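Local coordinates for RNA-binding protein Smaug (Drosophila melanogaster, PDB 1OXJ) that binds RNA, recognising it through its SAM domain, which is joined in this fragment to a helical PHAT domain, at residues Thr91-Val94 against Leu95-Met98; Ile119-Val122 against Thr123-Gln127. All blocks are in the same frame, centred on the assembly; numbering follows the deposited sequence.

Contact 1: residues Thr91-Val94 against Leu95-Met98; sequences TNIV and LTPM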
ATOM      1  N   THR A  91      -5.432   3.404  -1.046  1.00 33.22           N
ATOM      2  CA  THR A  91      -6.140   2.221  -1.522  1.00 32.40           C
ATOM      3  C   THR A  91      -5.315   1.401  -2.513  1.00 33.70           C
ATOM      4  O   THR A  91      -5.391   0.165  -2.534  1.00 31.12           O
ATOM      5  CB  THR A  91      -7.465   2.628  -2.189  1.00 33.34           C
ATOM      6  OG1 THR A  91      -8.368   3.102  -1.178  1.00 33.46           O
ATOM      7  CG2 THR A  91      -8.078   1.456  -2.933  1.00 36.90           C
ATOM      8  N   ASN A  92      -4.522   2.093  -3.325  1.00 31.68           N
ATOM      9  CA  ASN A  92      -3.706   1.429  -4.330  1.00 33.11           C
ATOM     10  C   ASN A  92      -2.330   1.025  -3.828  1.00 32.62           C
ATOM     11  O   ASN A  92      -1.494   0.563  -4.601  1.00 32.83           O
ATOM     12  CB  ASN A  92      -3.563   2.332  -5.554  1.00 37.84           C
ATOM     13  CG  ASN A  92      -4.901   2.652  -6.186  1.00 41.03           C
ATOM     14  OD1 ASN A  92      -5.693   1.752  -6.460  1.00 45.67           O
ATOM     15  ND2 ASN A  92      -5.162   3.932  -6.421  1.00 43.75           N
ATOM     16  N   ILE A  93      -2.098   1.184  -2.531  1.00 32.14           N
ATOM     17  CA  ILE A  93      -0.803   0.826  -1.961  1.00 30.75           C
ATOM     18  C   ILE A  93      -0.935  -0.214  -0.849  1.00 30.78           C
ATOM     19  O   ILE A  93      -0.063  -1.072  -0.672  1.00 28.38           O
ATOM     20  CB  ILE A  93      -0.101   2.088  -1.390  1.00 30.64           C
ATOM     21  CG1 ILE A  93       0.252   3.045  -2.535  1.00 29.98           C
ATOM     22  CG2 ILE A  93       1.155   1.699  -0.608  1.00 31.66           C
ATOM     23  CD1 ILE A  93       0.931   4.323  -2.067  1.00 30.35           C
ATOM     24  N   VAL A  94      -2.047  -0.157  -0.130  1.00 28.23           N
ATOM     25  CA  VAL A  94      -2.262  -1.050   1.008  1.00 29.18           C
ATOM     26  C   VAL A  94      -2.096  -2.552   0.748  1.00 30.32           C
ATOM     27  O   VAL A  94      -1.654  -3.291   1.637  1.00 30.63           O
ATOM     28  CB  VAL A  94      -3.637  -0.787   1.649  1.00 28.80           C
ATOM     29  CG1 VAL A  94      -4.757  -1.248   0.713  1.00 28.61           C
ATOM     30  CG2 VAL A  94      -3.702  -1.455   3.018  1.00 32.53           C
ATOM     31  N   LEU A  95      -2.412  -3.001  -0.462  1.00 30.73           N
ATOM     32  CA  LEU A  95      -2.292  -4.424  -0.794  1.00 30.86           C
ATOM     33  C   LEU A  95      -0.980  -4.801  -1.467  1.00 31.66           C
ATOM     34  O   LEU A  95      -0.734  -5.982  -1.729  1.00 31.36           O
ATOM     35  CB  LEU A  95      -3.442  -4.860  -1.703  1.00 32.87           C
ATOM     36  CG  LEU A  95      -4.853  -4.621  -1.164  1.00 32.63           C
ATOM     37  CD1 LEU A  95      -5.872  -5.193  -2.139  1.00 34.34           C
ATOM     38  CD2 LEU A  95      -5.002  -5.260   0.208  1.00 35.18           C
ATOM     39  N   THR A  96      -0.142  -3.812  -1.764  1.00 30.33           N
ATOM     40  CA  THR A  96       1.141  -4.090  -2.420  1.00 30.69           C
ATOM     41  C   THR A  96       2.153  -4.756  -1.494  1.00 29.61           C
ATOM     42  O   THR A  96       2.110  -4.577  -0.278  1.00 30.70           O
ATOM     43  CB  THR A  96       1.788  -2.796  -2.970  1.00 28.56           C
ATOM     44  OG1 THR A  96       2.140  -1.932  -1.880  1.00 28.97           O
ATOM     45  CG2 THR A  96       0.824  -2.072  -3.892  1.00 28.13           C
ATOM     46  N   PRO A  97       3.092  -5.533  -2.067  1.00 28.70           N
ATOM     47  CA  PRO A  97       4.125  -6.225  -1.294  1.00 29.50           C
ATOM     48  C   PRO A  97       5.009  -5.217  -0.576  1.00 29.21           C
ATOM     49  O   PRO A  97       5.598  -4.332  -1.208  1.00 29.55           O
ATOM     50  CB  PRO A  97       4.902  -7.004  -2.357  1.00 29.43           C
ATOM     51  CG  PRO A  97       3.884  -7.227  -3.442  1.00 29.70           C
ATOM     52  CD  PRO A  97       3.152  -5.909  -3.491  1.00 30.14           C
ATOM     53  N   MET A  98       5.081  -5.339   0.745  1.00 29.51           N
ATOM     54  CA  MET A  98       5.889  -4.446   1.556  1.00 29.29           C
ATOM     55  C   MET A  98       6.791  -5.238   2.485  1.00 30.44           C
ATOM     56  O   MET A  98       6.361  -6.192   3.129  1.00 29.10           O
ATOM     57  CB  MET A  98       5.004  -3.521   2.404  1.00 29.53           C
ATOM     58  CG  MET A  98       4.169  -2.510   1.621  1.00 31.79           C
ATOM     59  SD  MET A  98       3.289  -1.334   2.746  1.00 26.44           S
ATOM     60  CE  MET A  98       1.592  -1.518   2.182  1.00 32.17           C
TER
HETATM   61  O   HOH W   1       0.340  -4.998   1.691  1.00 39.28           O
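Thr96 lies obliquely across Ile93, and its hydroxyl reaches back over the turn to the Ile93 carbonyl. Thr96 OG1 donates to Ile93 O at 2.7 Å, in the plane of that carbonyl and on a lone pair. Thr96 N donates to Ile93 O as well, at 3.0 Å, but from above the carbonyl plane. One residue thus grips a single oxygen twice. The hydroxyl is set for this by chi1 of 66°, which places OG1 between the backbone N and the carbonyl carbon of Thr96. Arg65 NH1 is hydrogen-bonded to the same OG1. The methyl end of Met98 also comes close, with CE 3.3 Å from Ile93 O. Its chain bends at chi3 and brings Met98 CE near Ile93 CG2, at 4.3 Å. Nearby, Val94 and Leu95 lie side by side and point the same way, Val94 CG1 3.9 Å from Leu95 CG. A water donates to both Val94 O and Thr96 O and so bridges the two carbonyls. Ile93 and Val94 reach Phe115 of helix 111-127, while Leu95 packs on Leu12 of helix 10-16 and Thr96 on Trp13. The arrangement is a type I beta turn from Ile93 to Thr96, reinforced by a side-chain hydroxyl, in the loop that follows helix 83-91.

Contact 2: residues Ile119-Val122 against Thr123-Gln127; sequences IDIV and TNTLQ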
ATOM      1  N   ILE A 119      -0.863   7.204   7.398  1.00 31.11           N
ATOM      2  CA  ILE A 119      -2.069   6.795   8.111  1.00 32.71           C
ATOM      3  C   ILE A 119      -2.259   7.675   9.344  1.00 33.81           C
ATOM      4  O   ILE A 119      -3.379   8.094   9.646  1.00 34.68           O
ATOM      5  CB  ILE A 119      -2.006   5.308   8.554  1.00 32.62           C
ATOM      6  CG1 ILE A 119      -2.112   4.384   7.337  1.00 31.58           C
ATOM      7  CG2 ILE A 119      -3.140   5.009   9.531  1.00 35.37           C
ATOM      8  CD1 ILE A 119      -3.445   4.491   6.582  1.00 33.91           C
ATOM      9  N   ASP A 120      -1.172   7.969  10.053  1.00 35.06           N
ATOM     10  CA  ASP A 120      -1.261   8.818  11.247  1.00 38.77           C
ATOM     11  C   ASP A 120      -1.742  10.221  10.891  1.00 39.63           C
ATOM     12  O   ASP A 120      -2.612  10.783  11.565  1.00 40.86           O
ATOM     13  CB  ASP A 120       0.094   8.924  11.959  1.00 41.08           C
ATOM     14  CG  ASP A 120       0.488   7.641  12.672  1.00 42.88           C
ATOM     15  OD1 ASP A 120      -0.412   6.877  13.070  1.00 44.52           O
ATOM     16  OD2 ASP A 120       1.703   7.408  12.853  1.00 45.27           O
ATOM     17  N   ILE A 121      -1.172  10.787   9.830  1.00 39.03           N
ATOM     18  CA  ILE A 121      -1.558  12.124   9.385  1.00 38.15           C
ATOM     19  C   ILE A 121      -3.023  12.134   8.950  1.00 38.89           C
ATOM     20  O   ILE A 121      -3.776  13.036   9.318  1.00 39.22           O
ATOM     21  CB  ILE A 121      -0.686  12.588   8.212  1.00 38.07           C
ATOM     22  CG1 ILE A 121       0.777  12.663   8.658  1.00 36.98           C
ATOM     23  CG2 ILE A 121      -1.170  13.938   7.701  1.00 37.69           C
ATOM     24  CD1 ILE A 121       1.740  13.012   7.557  1.00 36.00           C
ATOM     25  N   VAL A 122      -3.424  11.127   8.175  1.00 39.27           N
ATOM     26  CA  VAL A 122      -4.802  11.024   7.701  1.00 40.12           C
ATOM     27  C   VAL A 122      -5.791  10.923   8.858  1.00 43.61           C
ATOM     28  O   VAL A 122      -6.722  11.723   8.960  1.00 41.79           O
ATOM     29  CB  VAL A 122      -4.992   9.792   6.774  1.00 40.45           C
ATOM     30  CG1 VAL A 122      -6.483   9.536   6.524  1.00 40.75           C
ATOM     31  CG2 VAL A 122      -4.292  10.027   5.453  1.00 37.78           C
ATOM     32  N   THR A 123      -5.597   9.941   9.732  1.00 45.64           N
ATOM     33  CA  THR A 123      -6.512   9.769  10.854  1.00 48.15           C
ATOM     34  C   THR A 123      -6.505  10.988  11.772  1.00 49.85           C
ATOM     35  O   THR A 123      -7.512  11.296  12.410  1.00 51.11           O
ATOM     36  CB  THR A 123      -6.172   8.499  11.663  1.00 48.70           C
ATOM     37  OG1 THR A 123      -4.847   8.602  12.194  1.00 48.74           O
ATOM     38  CG2 THR A 123      -6.256   7.267  10.767  1.00 49.94           C
ATOM     39  N   ASN A 124      -5.377  11.691  11.829  1.00 51.39           N
ATOM     40  CA  ASN A 124      -5.277  12.886  12.665  1.00 53.24           C
ATOM     41  C   ASN A 124      -5.983  14.079  12.026  1.00 53.60           C
ATOM     42  O   ASN A 124      -6.646  14.858  12.711  1.00 53.71           O
ATOM     43  CB  ASN A 124      -3.811  13.245  12.922  1.00 55.19           C
ATOM     44  CG  ASN A 124      -3.156  12.327  13.944  1.00 57.66           C
ATOM     45  OD1 ASN A 124      -1.960  12.450  14.226  1.00 58.80           O
ATOM     46  ND2 ASN A 124      -3.934  11.404  14.507  1.00 57.46           N
ATOM     47  N   THR A 125      -5.820  14.228  10.715  1.00 52.56           N
ATOM     48  CA  THR A 125      -6.453  15.315   9.984  1.00 52.86           C
ATOM     49  C   THR A 125      -7.958  15.111  10.062  1.00 53.87           C
ATOM     50  O   THR A 125      -8.732  16.064  10.196  1.00 53.82           O
ATOM     51  CB  THR A 125      -6.021  15.308   8.507  1.00 52.50           C
ATOM     52  OG1 THR A 125      -4.643  15.688   8.416  1.00 52.41           O
ATOM     53  CG2 THR A 125      -6.869  16.273   7.687  1.00 52.12           C
ATOM     54  N   LEU A 126      -8.350  13.846   9.982  1.00 54.76           N
ATOM     55  CA  LEU A 126      -9.744  13.441  10.040  1.00 57.28           C
ATOM     56  C   LEU A 126     -10.397  13.919  11.327  1.00 59.04           C
ATOM     57  O   LEU A 126     -11.325  14.730  11.305  1.00 59.63           O
ATOM     58  CB  LEU A 126      -9.832  11.916   9.958  1.00 56.72           C
ATOM     59  CG  LEU A 126     -11.213  11.268   9.894  1.00 58.18           C
ATOM     60  CD1 LEU A 126     -11.919  11.692   8.617  1.00 58.13           C
ATOM     61  CD2 LEU A 126     -11.058   9.753   9.933  1.00 58.70           C
ATOM     62  N   GLN A 127      -9.898  13.419  12.452  1.00 59.94           N
ATOM     63  CA  GLN A 127     -10.441  13.775  13.756  1.00 60.88           C
ATOM     64  C   GLN A 127     -10.511  15.280  13.998  1.00 60.58           C
ATOM     65  O   GLN A 127     -11.244  15.735  14.876  1.00 60.72           O
ATOM     66  CB  GLN A 127      -9.627  13.097  14.864  1.00 61.62           C
ATOM     67  CG  GLN A 127      -9.681  11.573  14.800  1.00 62.61           C
ATOM     68  CD  GLN A 127      -9.017  10.908  15.990  1.00 63.64           C
ATOM     69  OE1 GLN A 127      -7.815  11.065  16.219  1.00 63.80           O
ATOM     70  NE2 GLN A 127      -9.801  10.158  16.758  1.00 64.10           N
TER
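Thr125 bonds twice to the carbonyl of Ile121, one turn back along the helix. Thr125 N donates to Ile121 O at 2.7 Å. Thr125 OG1 donates to Ile121 O at 2.9 Å, from above the carbonyl plane and 41° out of it. Chi1 of -70° sets OG1 anti to the carbonyl carbon and beside the backbone N, on the side where Ile121 O lies. Ile121 CG2 sits 4.0 Å from Thr125 OG1. With the hydroxyl gone, as in an alanine at this place, Ile121 O would probably keep only its backbone bond, and Ile121 CG2 would probably lose its contact with OG1.

Thr123 stands one turn on from Ile119. Thr123 N donates to Ile119 O at 2.9 Å in a nearly straight bond, with an N-H...O angle of 173°. Thr123 OG1 lies 3.0 Å from Ile119 O as well. The two side chains cross at an angle, with Thr123 CG2 4.0 Å from Ile119 CG2.

The backbone N-H to O bonds are the i to i+4 series of an alpha helix, here in the C-terminal half of helix 111-127 in the PHAT domain. The Thr125 hydroxyl adds a second donor to one of its carbonyls. Leu126 N continues the series to Val122 O at 2.9 Å.

Outward, neighbouring helices line the apolar face. Ile119 and Thr123 both touch Leu165 of helix 159-170, and Leu126 touches Leu169 there. Leu126 also packs on Leu139 and Leu142 of helix 136-150. Elsewhere round the helix, Ile121 and Val122 both rest on Leu76 of helix 49-77, while Asp120 and Asn124 are exposed to solvent.

From the N terminus, the chain passes through helix 10-16 and the long helix 49-77, then helix 83-91, before reaching contact 1. There 91-98, which holds a beta turn, lies close to the centre of the chain and touches helices 10-16, 49-77, 111-127 and 136-150. Contact 2 comes later, along helix 111-127. The contacts are in series, neither nested nor crossed. Each is local and closes no long loop. The centres of contact 1 and contact 2 are about 18 Å apart, and the nearest atoms of contact 1 and contact 2 about 7 Å. Helices 49-77 and 136-150 meet both. Contact 1 ties the SAM-side helix 10-16 to the PHAT helices, whereas contact 2 joins helix 111-127 to helix 159-170 near the C terminus.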